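Local coordinates for protein magnesium-protoporphyrin O-methyltransferase (PDB 4QDJ) that transfers a methyl group from S-adenosylmethionine to magnesium-protoporphyrin IX, giving the 13-monomethyl ester in chlorophyll biosynthesis, at residues G74-S77 and I78-Q82; E106-Y110 and G111-T115; D49-V52 and A53-A57. One frame throughout, in Å; residues are numbered along the deposited sequence.

Contact 1 of 3, residues G74-S77 and I78-Q82; sequences GSLS and IPLAQ
Ile78 N donates to Gly74 O (3.0 Å, nearly straight at 170°), closing the first turn where the glycine-rich loop after strand 65-69 of this class I methyltransferase fold runs into helix 77-82. Ser75 of that loop lines the S-adenosylmethionine pocket and touches the bound cofactor. Ile78 also lays CG1 alongside the same carbonyl oxygen, while its side chain reaches Lys103 and Val107 of helix 94-108. Pro79 follows; it has no N-H to give, and its CG and CD lie against the carbonyl oxygens of Ser75 and Leu76, with CD 3.1 Å from Ser75 O. Leu80 resumes the helical pattern through its N to Leu76 O, and its isobutyl group crosses that of Leu76 at a slant. A first torsion of 177° sets Leu76 CG anti to the backbone N and beside the carbonyl carbon, 3.8 Å from Leu80 CD1. Both leucines continue onto Val52 of helix 35-58 and Ile132 of strand 130-133. Given these contacts of Leu76, an alanine here would probably open a gap between the loop, that helix and the sheet and leave Leu80 without its neighbour one turn back. Ser77, whose OG is hydrogen-bonded to Asp68, offers its backbone carbonyl to the next turn, where Ala81 N donates to it. Ala81 CB lies 3.5 Å from Ser77 O.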
# COMPACT_ATOMS: atom_id res chain seq x y z
N GLY A 74 7.68 4.16 -2.24
CA GLY A 74 8.42 2.96 -1.85
C GLY A 74 8.71 2.81 -0.37
O GLY A 74 9.64 2.10 0.01
N SER A 75 7.91 3.47 0.47
CA SER A 75 8.12 3.43 1.92
C SER A 75 8.12 2.01 2.48
O SER A 75 8.83 1.72 3.44
CB SER A 75 7.05 4.26 2.63
OG SER A 75 7.12 5.62 2.24
N LEU A 76 7.31 1.14 1.89
CA LEU A 76 7.29 -0.26 2.30
C LEU A 76 8.19 -1.12 1.41
O LEU A 76 8.88 -2.01 1.90
CB LEU A 76 5.87 -0.82 2.28
CG LEU A 76 5.75 -2.31 2.63
CD1 LEU A 76 6.12 -2.56 4.08
CD2 LEU A 76 4.36 -2.82 2.32
N SER A 77 8.18 -0.84 0.11
CA SER A 77 8.93 -1.64 -0.86
C SER A 77 10.42 -1.71 -0.54
O SER A 77 11.04 -2.78 -0.62
CB SER A 77 8.75 -1.09 -2.27
OG SER A 77 7.43 -1.27 -2.72
N ILE A 78 11.00 -0.57 -0.20
CA ILE A 78 12.43 -0.50 0.05
C ILE A 78 12.88 -1.31 1.28
O ILE A 78 13.77 -2.15 1.17
CB ILE A 78 12.94 0.96 0.07
CG1 ILE A 78 12.76 1.58 -1.32
CG2 ILE A 78 14.39 1.03 0.51
CD1 ILE A 78 12.97 3.08 -1.37
N PRO A 79 12.24 -1.10 2.46
CA PRO A 79 12.67 -1.95 3.58
C PRO A 79 12.41 -3.44 3.39
O PRO A 79 13.16 -4.25 3.94
CB PRO A 79 11.87 -1.40 4.77
CG PRO A 79 10.77 -0.60 4.18
CD PRO A 79 11.30 -0.06 2.89
N LEU A 80 11.38 -3.82 2.64
CA LEU A 80 11.17 -5.24 2.35
C LEU A 80 12.29 -5.79 1.48
O LEU A 80 12.78 -6.90 1.71
CB LEU A 80 9.81 -5.48 1.70
CG LEU A 80 8.59 -5.30 2.61
CD1 LEU A 80 7.31 -5.64 1.87
CD2 LEU A 80 8.73 -6.15 3.87
N ALA A 81 12.71 -5.01 0.49
CA ALA A 81 13.81 -5.41 -0.38
C ALA A 81 15.12 -5.48 0.40
O ALA A 81 15.94 -6.38 0.18
CB ALA A 81 13.95 -4.45 -1.55
N GLN A 82 15.32 -4.54 1.32
CA GLN A 82 16.49 -4.54 2.19
C GLN A 82 16.55 -5.82 3.02
O GLN A 82 17.64 -6.33 3.31
CB GLN A 82 16.47 -3.32 3.12
CG GLN A 82 16.83 -2.02 2.42
CD GLN A 82 16.65 -0.79 3.30
OE1 GLN A 82 15.64 -0.65 3.99
NE2 GLN A 82 17.64 0.10 3.29

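Contact 2 of 3, residues E106-Y110 and G111-T115; sequences EVLAY and GNQPT
Leu108 and Gly111 are joined by a backbone hydrogen bond, Gly111 N to Leu108 O at 3.0 Å, which closes a type II' beta turn where the chain leaves helix 94-108 at Ala109 with positive phi (53°), and an inverse gamma turn centred on Asn112 then redirects it toward strand 115-118.

The side chain of Leu108 supplies the apolar part of the contact. With CG lying opposite the carbonyl carbon about the first torsion (-57°), the isobutyl group is turned toward the returning chain, and CD1 lands 3.6 Å from Pro114 CD, the two side chains crossing at about a right angle. The same methyl, Leu108 CD1, lies 3.4 Å from Asn112 O. Nearer the backbone, Leu108 CB rests 3.9 Å from Gln113 CG, where the glutamine begins an extended run back along the helix end. As modelled, its amide pairs with Gln105 through NE2 and, weakly, with Gln101 through OE1, but NE2 lies too close to Ala109 O for the exact placement of the amide to be relied on.

Asn112 ties this surface corner to the end of helix 77-82 and the turn leading to strand 86-91, since its ND2 is hydrogen-bonded to the backbone oxygens of Ala81 and Ala85. Leu108 packs on Gln82 of helix 77-82, Pro114 touches both Ala81 of that helix and Val87 of strand 86-91, and Thr115 joins strand 86-91 through backbone hydrogen bonds.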
# COMPACT_ATOMS: atom_id res chain seq x y z
N GLU A 106 19.30 5.16 -4.74
CA GLU A 106 20.19 5.89 -3.85
C GLU A 106 20.63 5.05 -2.65
O GLU A 106 21.77 5.14 -2.20
CB GLU A 106 19.53 7.18 -3.36
CG GLU A 106 19.43 8.27 -4.42
CD GLU A 106 18.73 9.51 -3.90
OE1 GLU A 106 18.27 9.50 -2.74
OE2 GLU A 106 18.65 10.50 -4.66
N VAL A 107 19.72 4.23 -2.14
CA VAL A 107 19.99 3.50 -0.90
C VAL A 107 20.36 2.03 -1.14
O VAL A 107 21.06 1.43 -0.32
CB VAL A 107 18.81 3.63 0.09
CG1 VAL A 107 17.66 2.73 -0.32
CG2 VAL A 107 19.26 3.30 1.50
N LEU A 108 19.92 1.47 -2.26
CA LEU A 108 20.15 0.05 -2.53
C LEU A 108 21.22 -0.18 -3.60
O LEU A 108 21.73 -1.30 -3.72
CB LEU A 108 18.85 -0.64 -2.95
CG LEU A 108 17.72 -0.54 -1.93
CD1 LEU A 108 16.55 -1.41 -2.34
CD2 LEU A 108 18.23 -0.92 -0.56
N ALA A 109 21.54 0.86 -4.36
CA ALA A 109 22.50 0.77 -5.45
C ALA A 109 22.15 -0.36 -6.42
O ALA A 109 21.08 -0.36 -7.02
CB ALA A 109 23.92 0.61 -4.92
N TYR A 110 23.06 -1.33 -6.55
CA TYR A 110 22.84 -2.44 -7.48
C TYR A 110 22.54 -3.75 -6.77
O TYR A 110 22.65 -4.83 -7.36
CB TYR A 110 24.04 -2.58 -8.42
CG TYR A 110 24.28 -1.32 -9.22
CD1 TYR A 110 23.50 -1.01 -10.31
CD2 TYR A 110 25.29 -0.43 -8.85
CE1 TYR A 110 23.71 0.15 -11.04
CE2 TYR A 110 25.51 0.72 -9.57
CZ TYR A 110 24.71 1.01 -10.66
OH TYR A 110 24.93 2.16 -11.38
N GLY A 111 22.16 -3.65 -5.51
CA GLY A 111 21.76 -4.82 -4.75
C GLY A 111 20.32 -5.20 -5.04
O GLY A 111 19.80 -4.92 -6.12
N ASN A 112 19.68 -5.84 -4.07
CA ASN A 112 18.30 -6.27 -4.23
C ASN A 112 17.35 -5.08 -4.25
O ASN A 112 16.86 -4.66 -3.21
CB ASN A 112 17.93 -7.22 -3.09
CG ASN A 112 16.57 -7.87 -3.29
OD1 ASN A 112 16.21 -8.26 -4.40
ND2 ASN A 112 15.80 -7.97 -2.21
N GLN A 113 17.10 -4.54 -5.44
CA GLN A 113 16.15 -3.44 -5.60
C GLN A 113 14.75 -3.97 -5.85
O GLN A 113 14.59 -5.03 -6.47
CB GLN A 113 16.54 -2.56 -6.80
CG GLN A 113 17.72 -1.63 -6.59
CD GLN A 113 17.86 -0.63 -7.73
OE1 GLN A 113 16.93 -0.44 -8.52
NE2 GLN A 113 19.02 0.01 -7.82
N PRO A 114 13.72 -3.25 -5.38
CA PRO A 114 12.39 -3.61 -5.86
C PRO A 114 12.28 -3.27 -7.33
O PRO A 114 13.08 -2.49 -7.85
CB PRO A 114 11.46 -2.68 -5.07
CG PRO A 114 12.28 -2.16 -3.93
CD PRO A 114 13.69 -2.13 -4.43
N THR A 115 11.31 -3.86 -8.01
CA THR A 115 10.96 -3.47 -9.37
C THR A 115 9.74 -2.55 -9.31
O THR A 115 8.76 -2.90 -8.66
CB THR A 115 10.58 -4.72 -10.21
OG1 THR A 115 11.73 -5.57 -10.35
CG2 THR A 115 10.06 -4.31 -11.58

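Contact 3 of 3, residues D49-V52 and A53-A57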
# COMPACT_ATOMS: atom_id res chain seq x y z
N ASP A 49 6.37 -0.03 9.57
CA ASP A 49 7.22 -0.82 10.46
C ASP A 49 6.50 -2.05 11.02
O ASP A 49 7.12 -3.10 11.19
CB ASP A 49 7.78 0.04 11.60
CG ASP A 49 8.86 1.00 11.14
OD1 ASP A 49 9.42 0.80 10.04
OD2 ASP A 49 9.16 1.96 11.88
N SER A 50 5.21 -1.92 11.29
CA SER A 50 4.42 -3.04 11.80
C SER A 50 4.32 -4.16 10.77
O SER A 50 4.42 -5.34 11.10
CB SER A 50 3.01 -2.57 12.20
OG SER A 50 3.04 -1.77 13.36
N VAL A 51 4.12 -3.79 9.51
CA VAL A 51 4.01 -4.77 8.44
C VAL A 51 5.35 -5.45 8.17
O VAL A 51 5.42 -6.68 8.05
CB VAL A 51 3.42 -4.15 7.16
CG1 VAL A 51 3.49 -5.14 5.99
CG2 VAL A 51 1.98 -3.73 7.41
N VAL A 52 6.41 -4.66 8.11
CA VAL A 52 7.75 -5.22 7.96
C VAL A 52 8.05 -6.20 9.09
O VAL A 52 8.57 -7.29 8.85
CB VAL A 52 8.83 -4.11 7.92
CG1 VAL A 52 10.23 -4.72 7.95
CG2 VAL A 52 8.65 -3.24 6.68
N ALA A 53 7.68 -5.82 10.31
CA ALA A 53 7.92 -6.66 11.47
C ALA A 53 7.18 -8.00 11.38
O ALA A 53 7.73 -9.04 11.75
CB ALA A 53 7.53 -5.93 12.75
N TRP A 54 5.94 -7.97 10.89
CA TRP A 54 5.17 -9.20 10.68
C TRP A 54 5.91 -10.13 9.75
O TRP A 54 6.07 -11.32 10.03
CB TRP A 54 3.81 -8.89 10.05
CG TRP A 54 2.74 -8.45 10.99
CD1 TRP A 54 2.79 -8.43 12.36
CD2 TRP A 54 1.45 -7.95 10.63
NE1 TRP A 54 1.60 -7.95 12.86
CE2 TRP A 54 0.76 -7.65 11.82
CE3 TRP A 54 0.80 -7.74 9.40
CZ2 TRP A 54 -0.54 -7.14 11.83
CZ3 TRP A 54 -0.49 -7.23 9.41
CH2 TRP A 54 -1.14 -6.94 10.62
N LEU A 55 6.36 -9.58 8.62
CA LEU A 55 6.97 -10.38 7.57
C LEU A 55 8.34 -10.92 7.98
O LEU A 55 8.70 -12.05 7.64
CB LEU A 55 7.05 -9.59 6.26
CG LEU A 55 5.86 -9.73 5.30
CD1 LEU A 55 4.54 -9.43 5.99
CD2 LEU A 55 6.03 -8.85 4.07
N VAL A 56 9.09 -10.11 8.71
CA VAL A 56 10.38 -10.53 9.24
C VAL A 56 10.20 -11.65 10.26
O VAL A 56 10.97 -12.62 10.29
CB VAL A 56 11.13 -9.34 9.89
CG1 VAL A 56 12.25 -9.82 10.78
CG2 VAL A 56 11.66 -8.40 8.81
N ALA A 57 9.16 -11.54 11.09
CA ALA A 57 8.91 -12.51 12.15
C ALA A 57 8.62 -13.92 11.61
O ALA A 57 8.88 -14.91 12.28
CB ALA A 57 7.77 -12.04 13.05
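Val52 and Val56, one turn apart on helix 35-58, bring Val52 CG1 to 4.0 Å from Val56 CG2, their side chains leaning across each other along the helix. The branched Val56 also settles over the backbone of the earlier turn, with CG2 3.3 Å from Val52 O, the oxygen that accepts the hydrogen bond from Val56 N at 2.9 Å. On another flank Val51 and Leu55 repeat the spacing more loosely; here Leu55 CD1 comes closer to Val51 O, at 3.5 Å, than to the valine methyls. Trp54 lies differently again. At a first torsion of -82° its indole swings to the backbone-N side and folds back so that Ser50 O sits over one face, offset toward the rim and 3.5 Å from Trp54 CG.

Behind these side chains runs the regular alpha-helical backbone, in which Ala53, Trp54, Leu55 and Val56 each donate to the carbonyl four residues earlier. Asp49 and Ser50 turn their polar ends to Gln45 and to the backbone of Gln46. Leu55 joins the packing on helix 77-82 and also reaches strand 159-164. Trp54 and Val51 press on Ile224 of strand 221-229, and the indole makes a cation-pi contact with Arg211, which also bonds to the Trp54 carbonyl.

The chemistry is thus divided around the helix: Val51 and Leu55 are buried, Val52 is partly so and Val56 lies at the surface, while the electron-rich indole of Trp54 and the residue's backbone oxygen together hold a guanidinium from strand 207-216.

In the fold
The three contacts show different chemistry at different places in one Rossmann-like fold. Contact 1 is buried, contact 3 partly so, and contact 2 lies at the surface. Contact 1 stands between the others and touches both: Leu76 packs on Val51 and Val52 of contact 3, with Leu76 CD1 3.7 Å from Val52 CG2, and Leu80 on Val52 and Leu55, while helix 77-82 meets the turn of contact 2. Contacts 2 and 3 do not touch, their nearest atoms about 11 Å apart. The junction between contacts 1 and 3 is aliphatic, whereas the one between contacts 1 and 2 mixes packing with a probable amide-to-carbonyl hydrogen bond.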